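Local coordinates for Lmo0325 protein (Listeria monocytogenes EGD-e, PDB 4RYK), which probably binds DNA as an Rgg-type transcriptional regulator, pairing an N-terminal helix-turn-helix domain with a helical C-terminal regulatory domain, at residues E12-I17 against I39-G44; T30-R35 against E54-R59; K188-Y193 against K231-T236; R198-F203 against S237-S242. All coordinates share one frame; numbering follows the deposited sequence. Where two conformers were deposited one is given.

How the contacts relate
The four contacts fall into two pairs. Contacts 1 and 2 lie in the helix-turn-helix domain at one end of the chain, their centres 12 Å apart, and meet where Ile14 and Phe41 pack on Ile56 and Leu57. Contacts 3 and 4 belong to the helical C-terminal domain, with centres 8 Å apart, and share the helix-loop element 220-242. The first pair is partly buried: apolar side chains fill the inside, beside a buried carboxylate in contact 1 and a carbonyl-gripping arginine in contact 2; other charges lie toward solvent. The second pair is more deeply buried yet more polar, each contact turning on a tyrosine or arginine bond. Contacts 2, 3 and 4 also reach the second subunit.

Contact 1. Residues E12-I17 against I39-G44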
loop_
_atom_site.group_PDB
_atom_site.type_symbol
_atom_site.label_atom_id
_atom_site.label_comp_id
_atom_site.label_asym_id
_atom_site.label_seq_id
_atom_site.Cartn_x
_atom_site.Cartn_y
_atom_site.Cartn_z
ATOM N N GLU A 12 21.513 -8.014 13.506
ATOM C CA GLU A 12 22.032 -6.775 14.090
ATOM C C GLU A 12 20.927 -5.748 14.150
ATOM O O GLU A 12 20.807 -5.040 15.142
ATOM C CB GLU A 12 23.260 -6.273 13.336
ATOM C CG GLU A 12 24.499 -7.067 13.715
ATOM C CD GLU A 12 25.607 -6.977 12.696
ATOM O OE1 GLU A 12 26.560 -6.212 12.902
ATOM O OE2 GLU A 12 25.537 -7.680 11.683
ATOM N N LEU A 13 20.054 -5.732 13.136
ATOM C CA LEU A 13 18.917 -4.813 13.168
ATOM C C LEU A 13 17.867 -5.234 14.218
ATOM O O LEU A 13 17.302 -4.394 14.931
ATOM C CB LEU A 13 18.288 -4.670 11.791
ATOM C CG LEU A 13 17.023 -3.825 11.756
ATOM C CD1 LEU A 13 17.272 -2.440 12.325
ATOM C CD2 LEU A 13 16.563 -3.681 10.314
ATOM N N ILE A 14 17.628 -6.538 14.318
ATOM C CA ILE A 14 16.706 -7.035 15.301
ATOM C C ILE A 14 17.180 -6.577 16.685
ATOM O O ILE A 14 16.398 -6.130 17.474
ATOM C CB ILE A 14 16.584 -8.569 15.289
ATOM C CG1 ILE A 14 15.886 -9.088 14.008
ATOM C CG2 ILE A 14 15.776 -9.040 16.497
ATOM C CD1 ILE A 14 14.407 -8.743 13.906
ATOM N N ARG A 15 18.469 -6.700 16.947
ATOM C CA ARG A 15 19.025 -6.287 18.222
ATOM C C ARG A 15 18.721 -4.829 18.524
ATOM O O ARG A 15 18.258 -4.497 19.614
ATOM C CB ARG A 15 20.525 -6.535 18.232
ATOM C CG ARG A 15 21.283 -5.726 19.277
ATOM C CD ARG A 15 22.759 -5.722 18.948
ATOM N NE ARG A 15 23.503 -5.064 19.999
ATOM C CZ ARG A 15 23.516 -3.759 20.157
ATOM N NH1 ARG A 15 22.825 -2.973 19.328
ATOM N NH2 ARG A 15 24.194 -3.273 21.140
ATOM N N GLU A 16 18.958 -3.974 17.545
ATOM C CA GLU A 16 18.756 -2.536 17.713
ATOM C C GLU A 16 17.289 -2.243 17.969
ATOM O O GLU A 16 16.931 -1.443 18.845
ATOM C CB GLU A 16 19.281 -1.839 16.476
ATOM C CG GLU A 16 18.761 -0.442 16.278
ATOM C CD GLU A 16 19.331 0.209 15.016
ATOM O OE1 GLU A 16 18.603 1.023 14.374
ATOM O OE2 GLU A 16 20.510 -0.095 14.673
ATOM N N ILE A 17 16.407 -2.917 17.227
ATOM C CA ILE A 17 14.992 -2.705 17.462
ATOM C C ILE A 17 14.547 -3.203 18.834
ATOM O O ILE A 17 13.825 -2.511 19.565
ATOM C CB ILE A 17 14.113 -3.356 16.372
ATOM C CG1 ILE A 17 14.317 -2.649 15.024
ATOM C CG2 ILE A 17 12.658 -3.245 16.762
ATOM C CD1 ILE A 17 13.862 -3.495 13.833
ATOM N N ILE A 39 22.439 -14.843 20.798
ATOM C CA ILE A 39 23.624 -14.001 20.900
ATOM C C ILE A 39 24.381 -13.978 19.592
ATOM O O ILE A 39 24.725 -12.920 19.099
ATOM C CB ILE A 39 24.554 -14.504 22.020
ATOM C CG1 ILE A 39 23.944 -14.120 23.388
ATOM C CG2 ILE A 39 25.954 -13.926 21.857
ATOM C CD1 ILE A 39 24.548 -14.817 24.599
ATOM N N GLY A 40 24.632 -15.142 19.011
ATOM C CA GLY A 40 25.262 -15.208 17.702
ATOM C C GLY A 40 24.486 -14.517 16.600
ATOM O O GLY A 40 25.058 -13.753 15.823
ATOM N N PHE A 41 23.185 -14.777 16.533
ATOM C CA PHE A 41 22.312 -14.155 15.524
ATOM C C PHE A 41 22.399 -12.645 15.624
ATOM O O PHE A 41 22.502 -11.973 14.612
ATOM C CB PHE A 41 20.873 -14.620 15.769
ATOM C CG PHE A 41 19.821 -13.880 15.004
ATOM C CD1 PHE A 41 19.777 -13.927 13.609
ATOM C CD2 PHE A 41 18.811 -13.199 15.686
ATOM C CE1 PHE A 41 18.787 -13.272 12.910
ATOM C CE2 PHE A 41 17.817 -12.539 14.988
ATOM C CZ PHE A 41 17.813 -12.574 13.588
ATOM N N GLU A 42 22.369 -12.102 16.844
ATOM C CA GLU A 42 22.411 -10.637 17.033
ATOM C C GLU A 42 23.765 -10.009 16.687
ATOM O O GLU A 42 23.835 -8.825 16.424
ATOM C CB GLU A 42 21.943 -10.244 18.436
ATOM C CG GLU A 42 20.441 -10.468 18.622
ATOM C CD GLU A 42 19.844 -9.692 19.789
ATOM O OE1 GLU A 42 20.608 -9.258 20.671
ATOM O OE2 GLU A 42 18.607 -9.502 19.801
ATOM N N LYS A 43 24.818 -10.805 16.629
ATOM C CA LYS A 43 26.125 -10.348 16.139
ATOM C C LYS A 43 26.343 -10.633 14.681
ATOM O O LYS A 43 27.423 -10.381 14.163
ATOM C CB LYS A 43 27.247 -11.042 16.910
ATOM C CG LYS A 43 27.140 -10.765 18.388
ATOM C CD LYS A 43 28.271 -11.382 19.186
ATOM C CE LYS A 43 28.297 -10.755 20.571
ATOM N NZ LYS A 43 29.353 -11.377 21.399
ATOM N N GLY A 44 25.357 -11.205 14.011
ATOM C CA GLY A 44 25.525 -11.569 12.616
ATOM C C GLY A 44 26.366 -12.812 12.410
ATOM O O GLY A 44 26.932 -13.019 11.355
#
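Tight packing sits on the inner side of this contact, where Ile14 meets Phe41. Ile14 CG1 lies 4.0 Å from Phe41 CZ, approaching the ring obliquely, and the Phe41 side chain gets there with CG anti to its backbone N (chi1 169°). Both side chains are buried and pack on Tyr29 of helix 25-29. Next to them the backbones come close: the CA atoms of Glu12 and Glu42 are 4.9 Å apart, and Glu12 CG rests 3.3 Å from Glu42 O. In the helix-turn-helix domain of the XRE type, this brings the first helix, 10-20, against the C-terminal end of helix 35-42, which closes in a Schellman motif at Gly44. Glu42 is buried here, its extended chain crossing Arg15 at about a right angle, with Glu42 CD 3.6 Å from Arg15 CB. The carboxylate does not pair with that arginine, since Arg15 NE stays 5.1 Å from Glu42 OE1; it is held instead by Arg18, Tyr29 and Gln25. Toward solvent the fit loosens. In one conformer Arg15 turns its guanidinium outward, and the carboxylate of Glu12, bonded to Ser9, comes only as near as 4.0 Å from OE2 to Gly44 CA.

Contact 2. Residues T30-R35 against E54-R59; sequences TGIISR and EEILKR. With GLC (alpha-D-glucopyranose), chain B.
In the helix-turn-helix domain, the turn between helix 25-29 and helix 35-42 is the one that sets the second of these helices against the first, and here it leans on helix 50-60. Ile32 is the centre of the packing. Its CD1 reaches tip to tip toward Arg59 and sits over the middle of one guanidinium face, 3.7 Å above the plane. Its CG2 touches Ile56 CG1 at 3.9 Å. Glu55 lies alongside, running the opposite way, with OE1 3.7 Å from Ile32 CG1. The guanidinium of Arg59 meets Thr30 O end-on, and both bonds lie in its plane: NH1 at 2.9 Å comes in on a carbonyl lone pair, while NH2, 3.0 Å away, sits almost on the C=O axis; sharing one acceptor leaves both N-H bonds bent. A bend at chi2 (-80°) carries the group there. On the other side of the turn, Gly31 N donates to O6 of the bound glucose at 2.8 Å, nearly straight at 166°. One peptide unit thus has its C=O gripped by a cation and its N-H by the sugar. The arginine probably polarises that peptide and would make its N-H a somewhat better donor.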
loop_
_atom_site.group_PDB
_atom_site.type_symbol
_atom_site.label_atom_id
_atom_site.label_comp_id
_atom_site.label_asym_id
_atom_site.label_seq_id
_atom_site.Cartn_x
_atom_site.Cartn_y
_atom_site.Cartn_z
ATOM N N THR A 30 13.002 -16.773 23.805
ATOM C CA THR A 30 12.656 -17.956 24.542
ATOM C C THR A 30 11.588 -18.748 23.821
ATOM O O THR A 30 10.588 -18.198 23.385
ATOM C CB THR A 30 12.121 -17.652 25.953
ATOM O OG1 THR A 30 13.110 -16.941 26.671
ATOM C CG2 THR A 30 11.885 -18.954 26.727
ATOM N N GLY A 31 11.858 -20.038 23.668
ATOM C CA GLY A 31 10.995 -20.950 22.936
ATOM C C GLY A 31 11.208 -20.864 21.431
ATOM O O GLY A 31 10.617 -21.631 20.682
ATOM N N ILE A 32 12.060 -19.960 20.952
ATOM C CA ILE A 32 12.286 -19.903 19.491
ATOM C C ILE A 32 13.668 -20.463 19.190
ATOM O O ILE A 32 13.806 -21.430 18.469
ATOM C CB ILE A 32 12.135 -18.460 18.949
ATOM C CG1 ILE A 32 10.696 -17.962 19.142
ATOM C CG2 ILE A 32 12.499 -18.369 17.473
ATOM C CD1 ILE A 32 10.553 -16.469 19.013
ATOM N N ILE A 33 14.683 -19.854 19.794
ATOM C CA ILE A 33 16.048 -20.342 19.717
ATOM C C ILE A 33 16.741 -20.130 21.055
ATOM O O ILE A 33 16.331 -19.299 21.860
ATOM C CB ILE A 33 16.864 -19.588 18.672
ATOM C CG1 ILE A 33 16.767 -18.048 18.897
ATOM C CG2 ILE A 33 16.397 -19.981 17.287
ATOM C CD1 ILE A 33 17.698 -17.221 18.038
ATOM N N SER A 34 17.838 -20.832 21.235
ATOM C CA SER A 34 18.523 -20.840 22.485
ATOM C C SER A 34 19.279 -19.558 22.691
ATOM O O SER A 34 19.525 -18.766 21.762
ATOM C CB SER A 34 19.522 -21.973 22.510
ATOM O OG SER A 34 20.513 -21.700 21.548
ATOM N N ARG A 35 19.668 -19.405 23.934
ATOM C CA ARG A 35 20.361 -18.250 24.378
ATOM C C ARG A 35 21.545 -17.933 23.501
ATOM O O ARG A 35 21.650 -16.848 22.968
ATOM C CB ARG A 35 20.805 -18.459 25.832
ATOM C CG ARG A 35 21.705 -17.359 26.412
ATOM C CD ARG A 35 20.973 -16.053 26.771
ATOM N NE ARG A 35 19.618 -15.965 26.194
ATOM C CZ ARG A 35 19.269 -15.310 25.076
ATOM N NH1 ARG A 35 20.183 -14.623 24.362
ATOM N NH2 ARG A 35 17.982 -15.359 24.664
ATOM N N GLU A 54 10.230 -15.224 11.312
ATOM C CA GLU A 54 8.849 -14.748 11.460
ATOM C C GLU A 54 8.430 -14.765 12.929
ATOM O O GLU A 54 7.723 -13.867 13.390
ATOM C CB GLU A 54 7.848 -15.599 10.671
ATOM C CG GLU A 54 8.000 -15.621 9.156
ATOM C CD GLU A 54 6.694 -16.099 8.473
ATOM O OE1 GLU A 54 6.604 -17.268 7.990
ATOM O OE2 GLU A 54 5.719 -15.321 8.451
ATOM N N GLU A 55 8.851 -15.781 13.678
ATOM C CA GLU A 55 8.459 -15.852 15.099
ATOM C C GLU A 55 9.139 -14.754 15.887
ATOM O O GLU A 55 8.540 -14.155 16.790
ATOM C CB GLU A 55 8.794 -17.217 15.685
ATOM C CG GLU A 55 8.019 -18.354 15.026
ATOM C CD GLU A 55 8.518 -19.717 15.440
ATOM O OE1 GLU A 55 8.924 -19.906 16.605
ATOM O OE2 GLU A 55 8.486 -20.631 14.589
ATOM N N ILE A 56 10.392 -14.475 15.556
ATOM C CA ILE A 56 11.141 -13.405 16.257
ATOM C C ILE A 56 10.509 -12.056 15.966
ATOM O O ILE A 56 10.307 -11.233 16.855
ATOM C CB ILE A 56 12.622 -13.419 15.831
ATOM C CG1 ILE A 56 13.290 -14.659 16.435
ATOM C CG2 ILE A 56 13.304 -12.150 16.283
ATOM C CD1 ILE A 56 14.569 -15.090 15.734
ATOM N N LEU A 57 10.162 -11.830 14.706
ATOM C CA LEU A 57 9.503 -10.573 14.332
ATOM C C LEU A 57 8.247 -10.335 15.113
ATOM O O LEU A 57 7.906 -9.187 15.463
ATOM C CB LEU A 57 9.174 -10.565 12.849
ATOM C CG LEU A 57 10.338 -10.280 11.909
ATOM C CD1 LEU A 57 9.791 -10.346 10.482
ATOM C CD2 LEU A 57 11.014 -8.952 12.175
ATOM N N LYS A 58 7.517 -11.413 15.379
ATOM C CA LYS A 58 6.314 -11.292 16.158
ATOM C C LYS A 58 6.626 -10.860 17.578
ATOM O O LYS A 58 5.899 -10.089 18.181
ATOM C CB LYS A 58 5.524 -12.612 16.173
ATOM C CG LYS A 58 4.065 -12.421 15.850
ATOM C CD LYS A 58 3.166 -13.547 16.398
ATOM C CE LYS A 58 3.366 -14.847 15.635
ATOM N NZ LYS A 58 3.203 -14.608 14.172
ATOM N N ARG A 59 7.720 -11.329 18.106
ATOM C CA ARG A 59 8.089 -10.962 19.472
ATOM C C ARG A 59 8.508 -9.492 19.629
ATOM O O ARG A 59 8.499 -8.951 20.753
ATOM C CB ARG A 59 9.213 -11.870 19.946
ATOM C CG ARG A 59 8.815 -13.318 20.127
ATOM C CD ARG A 59 8.105 -13.507 21.455
ATOM N NE ARG A 59 7.744 -14.890 21.602
ATOM C CZ ARG A 59 8.535 -15.820 22.097
ATOM N NH1 ARG A 59 9.755 -15.543 22.515
ATOM N NH2 ARG A 59 8.092 -17.055 22.171
HETATM C C1 GLC B . 15.780 -24.433 21.800
HETATM C C2 GLC B . 14.664 -25.046 20.929
HETATM C C3 GLC B . 13.336 -24.372 21.208
HETATM C C4 GLC B . 13.279 -24.300 22.719
HETATM C C5 GLC B . 14.116 -23.043 22.984
HETATM C C6 GLC B . 14.279 -22.628 24.441
HETATM O O2 GLC B . 14.951 -24.926 19.535
HETATM O O3 GLC B . 12.229 -25.061 20.638
HETATM O O4 GLC B . 11.921 -24.300 23.178
HETATM O O5 GLC B . 15.430 -23.177 22.411
HETATM O O6 GLC B . 14.284 -21.194 24.396
#

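Contact 3. Residues K188-Y193 against K231-T236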
loop_
_atom_site.group_PDB
_atom_site.type_symbol
_atom_site.label_atom_id
_atom_site.label_comp_id
_atom_site.label_asym_id
_atom_site.label_seq_id
_atom_site.Cartn_x
_atom_site.Cartn_y
_atom_site.Cartn_z
ATOM N N LYS A 188 -8.154 -13.662 -13.915
ATOM C CA LYS A 188 -8.121 -14.646 -12.827
ATOM C C LYS A 188 -7.162 -14.197 -11.715
ATOM O O LYS A 188 -7.376 -14.449 -10.563
ATOM C CB LYS A 188 -7.660 -15.982 -13.335
ATOM C CG LYS A 188 -8.583 -16.520 -14.399
ATOM C CD LYS A 188 -8.286 -17.973 -14.732
ATOM C CE LYS A 188 -6.803 -18.216 -14.959
ATOM N NZ LYS A 188 -6.549 -19.554 -15.583
ATOM N N SER A 189 -6.089 -13.527 -12.065
ATOM C CA SER A 189 -5.193 -13.092 -11.016
ATOM C C SER A 189 -5.727 -11.807 -10.352
ATOM O O SER A 189 -5.607 -11.645 -9.142
ATOM C CB SER A 189 -3.760 -12.950 -11.541
ATOM O OG SER A 189 -3.591 -11.715 -12.223
ATOM N N TYR A 190 -6.351 -10.933 -11.123
ATOM C CA TYR A 190 -7.042 -9.793 -10.578
ATOM C C TYR A 190 -7.990 -10.191 -9.424
ATOM O O TYR A 190 -8.026 -9.547 -8.388
ATOM C CB TYR A 190 -7.802 -9.056 -11.697
ATOM C CG TYR A 190 -8.900 -8.170 -11.141
ATOM C CD1 TYR A 190 -8.582 -7.051 -10.405
ATOM C CD2 TYR A 190 -10.258 -8.482 -11.314
ATOM C CE1 TYR A 190 -9.579 -6.260 -9.843
ATOM C CE2 TYR A 190 -11.264 -7.683 -10.782
ATOM C CZ TYR A 190 -10.921 -6.569 -10.049
ATOM O OH TYR A 190 -11.862 -5.756 -9.442
ATOM N N GLU A 191 -8.729 -11.273 -9.597
ATOM C CA GLU A 191 -9.705 -11.695 -8.620
ATOM C C GLU A 191 -9.067 -12.055 -7.260
ATOM O O GLU A 191 -9.674 -11.874 -6.256
ATOM C CB GLU A 191 -10.539 -12.892 -9.181
ATOM C CG GLU A 191 -11.558 -12.486 -10.250
ATOM C CD GLU A 191 -12.681 -11.594 -9.683
ATOM O OE1 GLU A 191 -12.949 -11.685 -8.460
ATOM O OE2 GLU A 191 -13.303 -10.797 -10.440
ATOM N N LYS A 192 -7.861 -12.593 -7.258
ATOM C CA LYS A 192 -7.080 -12.811 -6.029
ATOM C C LYS A 192 -6.519 -11.495 -5.508
ATOM O O LYS A 192 -6.691 -11.113 -4.340
ATOM C CB LYS A 192 -5.878 -13.700 -6.329
ATOM C CG LYS A 192 -6.160 -14.988 -7.064
ATOM C CD LYS A 192 -7.097 -15.849 -6.239
ATOM C CE LYS A 192 -7.567 -17.083 -7.001
ATOM N NZ LYS A 192 -6.502 -18.123 -7.073
ATOM N N TYR A 193 -5.887 -10.768 -6.413
ATOM C CA TYR A 193 -5.044 -9.664 -6.025
ATOM C C TYR A 193 -5.787 -8.357 -5.732
ATOM O O TYR A 193 -5.170 -7.399 -5.299
ATOM C CB TYR A 193 -3.966 -9.394 -7.077
ATOM C CG TYR A 193 -2.831 -10.370 -7.130
ATOM C CD1 TYR A 193 -1.865 -10.382 -6.151
ATOM C CD2 TYR A 193 -2.688 -11.277 -8.195
ATOM C CE1 TYR A 193 -0.796 -11.266 -6.189
ATOM C CE2 TYR A 193 -1.604 -12.178 -8.246
ATOM C CZ TYR A 193 -0.670 -12.163 -7.244
ATOM O OH TYR A 193 0.417 -13.008 -7.233
ATOM N N LYS A 231 -13.782 0.330 -12.018
ATOM C CA LYS A 231 -14.723 0.720 -10.963
ATOM C C LYS A 231 -14.667 -0.267 -9.808
ATOM O O LYS A 231 -14.451 0.126 -8.652
ATOM C CB LYS A 231 -16.154 0.772 -11.457
ATOM C CG LYS A 231 -16.474 1.916 -12.394
ATOM C CD LYS A 231 -16.725 3.198 -11.628
ATOM C CE LYS A 231 -17.247 4.345 -12.504
ATOM N NZ LYS A 231 -17.666 5.487 -11.626
ATOM N N GLU A 232 -14.820 -1.549 -10.120
ATOM C CA GLU A 232 -14.790 -2.564 -9.085
ATOM C C GLU A 232 -13.476 -2.587 -8.325
ATOM O O GLU A 232 -13.434 -2.624 -7.073
ATOM C CB GLU A 232 -15.041 -3.920 -9.704
ATOM C CG GLU A 232 -15.130 -5.044 -8.700
ATOM C CD GLU A 232 -15.214 -6.404 -9.394
ATOM O OE1 GLU A 232 -14.199 -6.956 -9.832
ATOM O OE2 GLU A 232 -16.318 -6.901 -9.513
ATOM N N ALA A 233 -12.395 -2.588 -9.060
ATOM C CA ALA A 233 -11.064 -2.649 -8.446
ATOM C C ALA A 233 -10.859 -1.449 -7.514
ATOM O O ALA A 233 -10.399 -1.610 -6.397
ATOM C CB ALA A 233 -9.990 -2.671 -9.513
ATOM N N SER A 234 -11.243 -0.256 -7.970
ATOM C CA SER A 234 -11.033 0.984 -7.207
ATOM C C SER A 234 -11.957 1.102 -5.972
ATOM O O SER A 234 -11.692 1.889 -5.069
ATOM C CB SER A 234 -11.174 2.195 -8.125
ATOM O OG SER A 234 -12.488 2.326 -8.591
ATOM N N GLU A 235 -13.011 0.289 -5.937
ATOM C CA GLU A 235 -13.984 0.321 -4.872
ATOM C C GLU A 235 -13.918 -0.893 -4.005
ATOM O O GLU A 235 -14.694 -1.026 -3.093
ATOM C CB GLU A 235 -15.383 0.436 -5.453
ATOM C CG GLU A 235 -15.624 1.814 -6.038
ATOM C CD GLU A 235 -16.926 1.903 -6.810
ATOM O OE1 GLU A 235 -17.819 1.108 -6.515
ATOM O OE2 GLU A 235 -17.068 2.763 -7.694
ATOM N N THR A 236 -12.930 -1.724 -4.236
ATOM C CA THR A 236 -12.790 -2.995 -3.562
ATOM C C THR A 236 -12.624 -2.815 -2.074
ATOM O O THR A 236 -11.800 -2.019 -1.620
ATOM C CB THR A 236 -11.613 -3.816 -4.136
ATOM O OG1 THR A 236 -11.996 -4.353 -5.413
ATOM C CG2 THR A 236 -11.308 -4.978 -3.231
#
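Tyr190 has the most surface buried here, and its phenol reaches from helix 176-193 to helix 220-235. With CG anti to the backbone N (chi1 160°), the ring points at the second helix and spans two axes that, at these segments, stay 11.4 Å apart at closest approach. The hydroxyl OH donates to Glu232 OE1 at 2.7 Å, using the anti lone pair of that oxygen. Ring and carboxylate planes are only 9° apart, and OE1 lies in the ring plane at its edge, close to CE2. Glu232 gets there on an extended chain, its CG anti to the backbone N, and Arg194, just past the end of helix 176-193, packs on it. These are neighbouring helices of the Rgg C-terminal domain, an all-helical fold of the TPR clan; the two short segments run in nearly the same direction, 21° apart, with helix 197-216 between them in sequence. Phe207 of that helix meets the Tyr190 ring edge-to-face. Ala233 supplies the apolar part of the contact: its CB lies 3.6 Å from Tyr190 CE1, oblique to the ring. Close by, Glu191 OE2 approaches Glu232 OE1 to 4.0 Å with the carboxylates almost perpendicular. Such a like-charged neighbour probably raises the proton affinity of Glu232 somewhat, an effect that the phenol donor and nearby Arg194 would counter.

Contact 4. Residues R198-F203 against S237-S242; sequences RGRLLF and SGSFNS
Arg200 carries this contact, its CB directed from helix 197-216 toward the loop 237-242. CG stands anti to the backbone N (chi1 168°), and the chain runs extended until it bends at chi3 (64°). CD lies about equally near Ser239 OG (4.1 Å) and Asn241 OD1. Beyond it, the guanidinium grips that second oxygen side-on: NE donates at 3.0 Å along an OD1 lone pair, whereas NH2, at 3.2 Å, comes from above the amide plane. Guanidinium and amide are turned 72° apart. Ser239 OG lies over one guanidinium face, 3.1 Å from CZ, and is bonded instead to Thr236 O; NH1 at the tip goes to Arg194 O. Alongside, Leu201 CD2 touches Asn241 O at 3.5 Å, and Asn241 and Leu201 also pack on Leu201 and Asn241 of the second subunit. Here a buried arginine ties one helix to the loop joining helices 220-235 and 243-259, in the helix-loop-helix stacking of a TPR-like Rgg domain, at the dimer interface.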
loop_
_atom_site.group_PDB
_atom_site.type_symbol
_atom_site.label_atom_id
_atom_site.label_comp_id
_atom_site.label_asym_id
_atom_site.label_seq_id
_atom_site.Cartn_x
_atom_site.Cartn_y
_atom_site.Cartn_z
ATOM N N ARG A 198 -1.081 -3.487 -2.718
ATOM C CA ARG A 198 -0.187 -3.138 -3.835
ATOM C C ARG A 198 -0.717 -3.613 -5.183
ATOM O O ARG A 198 -0.552 -2.937 -6.189
ATOM C CB ARG A 198 1.227 -3.683 -3.580
ATOM C CG ARG A 198 1.922 -2.819 -2.525
ATOM C CD ARG A 198 3.168 -3.435 -1.957
ATOM N NE ARG A 198 3.570 -2.661 -0.801
ATOM C CZ ARG A 198 4.413 -3.061 0.136
ATOM N NH1 ARG A 198 5.027 -4.217 0.029
ATOM N NH2 ARG A 198 4.653 -2.288 1.190
ATOM N N GLY A 199 -1.360 -4.765 -5.207
ATOM C CA GLY A 199 -1.801 -5.322 -6.454
ATOM C C GLY A 199 -2.980 -4.555 -6.937
ATOM O O GLY A 199 -3.141 -4.322 -8.110
ATOM N N ARG A 200 -3.824 -4.144 -6.016
ATOM C CA ARG A 200 -4.999 -3.389 -6.397
ATOM C C ARG A 200 -4.667 -2.141 -7.213
ATOM O O ARG A 200 -5.294 -1.864 -8.232
ATOM C CB ARG A 200 -5.816 -3.074 -5.161
ATOM C CG ARG A 200 -6.904 -2.055 -5.363
ATOM C CD ARG A 200 -7.834 -2.048 -4.178
ATOM N NE ARG A 200 -7.180 -1.637 -2.955
ATOM C CZ ARG A 200 -7.040 -2.386 -1.892
ATOM N NH1 ARG A 200 -7.421 -3.619 -1.916
ATOM N NH2 ARG A 200 -6.444 -1.906 -0.810
ATOM N N LEU A 201 -3.665 -1.400 -6.821
ATOM C CA LEU A 201 -3.339 -0.172 -7.533
ATOM C C LEU A 201 -2.706 -0.457 -8.906
ATOM O O LEU A 201 -2.937 0.258 -9.864
ATOM C CB LEU A 201 -2.355 0.690 -6.709
ATOM C CG LEU A 201 -2.862 1.148 -5.310
ATOM C CD1 LEU A 201 -1.792 1.968 -4.545
ATOM C CD2 LEU A 201 -4.136 1.969 -5.441
ATOM N N LEU A 202 -1.905 -1.499 -8.991
ATOM C CA LEU A 202 -1.384 -1.946 -10.303
ATOM C C LEU A 202 -2.508 -2.362 -11.230
ATOM O O LEU A 202 -2.532 -1.969 -12.375
ATOM C CB LEU A 202 -0.485 -3.109 -10.076
ATOM C CG LEU A 202 0.183 -3.651 -11.332
ATOM C CD1 LEU A 202 1.189 -2.653 -11.884
ATOM C CD2 LEU A 202 0.867 -4.987 -10.995
ATOM N N PHE A 203 -3.499 -3.122 -10.739
ATOM C CA PHE A 203 -4.619 -3.421 -11.611
ATOM C C PHE A 203 -5.396 -2.170 -12.024
ATOM O O PHE A 203 -5.791 -2.064 -13.180
ATOM C CB PHE A 203 -5.505 -4.496 -11.008
ATOM C CG PHE A 203 -4.908 -5.860 -11.129
ATOM C CD1 PHE A 203 -5.021 -6.570 -12.296
ATOM C CD2 PHE A 203 -4.263 -6.427 -10.093
ATOM C CE1 PHE A 203 -4.476 -7.827 -12.422
ATOM C CE2 PHE A 203 -3.708 -7.684 -10.211
ATOM C CZ PHE A 203 -3.812 -8.382 -11.365
ATOM N N SER A 237 -13.468 -3.534 -1.351
ATOM C CA SER A 237 -13.529 -3.557 0.104
ATOM C C SER A 237 -13.556 -2.167 0.764
ATOM O O SER A 237 -13.030 -1.981 1.895
ATOM C CB SER A 237 -12.365 -4.397 0.619
ATOM O OG SER A 237 -11.260 -3.567 0.846
ATOM N N GLY A 238 -14.176 -1.216 0.050
ATOM C CA GLY A 238 -14.340 0.192 0.485
ATOM C C GLY A 238 -13.013 0.934 0.662
ATOM O O GLY A 238 -12.961 1.973 1.306
ATOM N N SER A 239 -11.950 0.412 0.048
ATOM C CA SER A 239 -10.572 0.919 0.239
ATOM C C SER A 239 -10.353 2.422 0.148
ATOM O O SER A 239 -10.685 3.108 -0.921
ATOM C CB SER A 239 -9.622 0.267 -0.812
ATOM O OG SER A 239 -9.524 -1.122 -0.587
ATOM N N PHE A 240 -9.650 2.903 1.180
ATOM C CA PHE A 240 -9.159 4.275 1.133
ATOM C C PHE A 240 -8.045 4.472 0.128
ATOM O O PHE A 240 -7.999 5.538 -0.485
ATOM C CB PHE A 240 -8.767 4.833 2.494
ATOM C CG PHE A 240 -9.905 4.906 3.479
ATOM C CD1 PHE A 240 -11.223 4.874 3.069
ATOM C CD2 PHE A 240 -9.652 4.962 4.824
ATOM C CE1 PHE A 240 -12.259 4.915 3.958
ATOM C CE2 PHE A 240 -10.703 5.026 5.737
ATOM C CZ PHE A 240 -12.002 4.970 5.298
ATOM N N ASN A 241 -7.214 3.454 -0.135
ATOM C CA ASN A 241 -5.990 3.725 -0.862
ATOM C C ASN A 241 -6.200 3.913 -2.344
ATOM O O ASN A 241 -5.237 4.220 -3.030
ATOM C CB ASN A 241 -4.903 2.668 -0.600
ATOM C CG ASN A 241 -5.041 1.390 -1.477
ATOM O OD1 ASN A 241 -6.125 1.047 -1.970
ATOM N ND2 ASN A 241 -3.926 0.680 -1.650
ATOM N N SER A 242 -7.435 3.786 -2.848
ATOM C CA SER A 242 -7.658 3.786 -4.287
ATOM C C SER A 242 -8.591 4.875 -4.719
ATOM O O SER A 242 -9.097 4.873 -5.850
ATOM C CB SER A 242 -8.149 2.399 -4.730
ATOM O OG SER A 242 -9.253 2.021 -3.968
#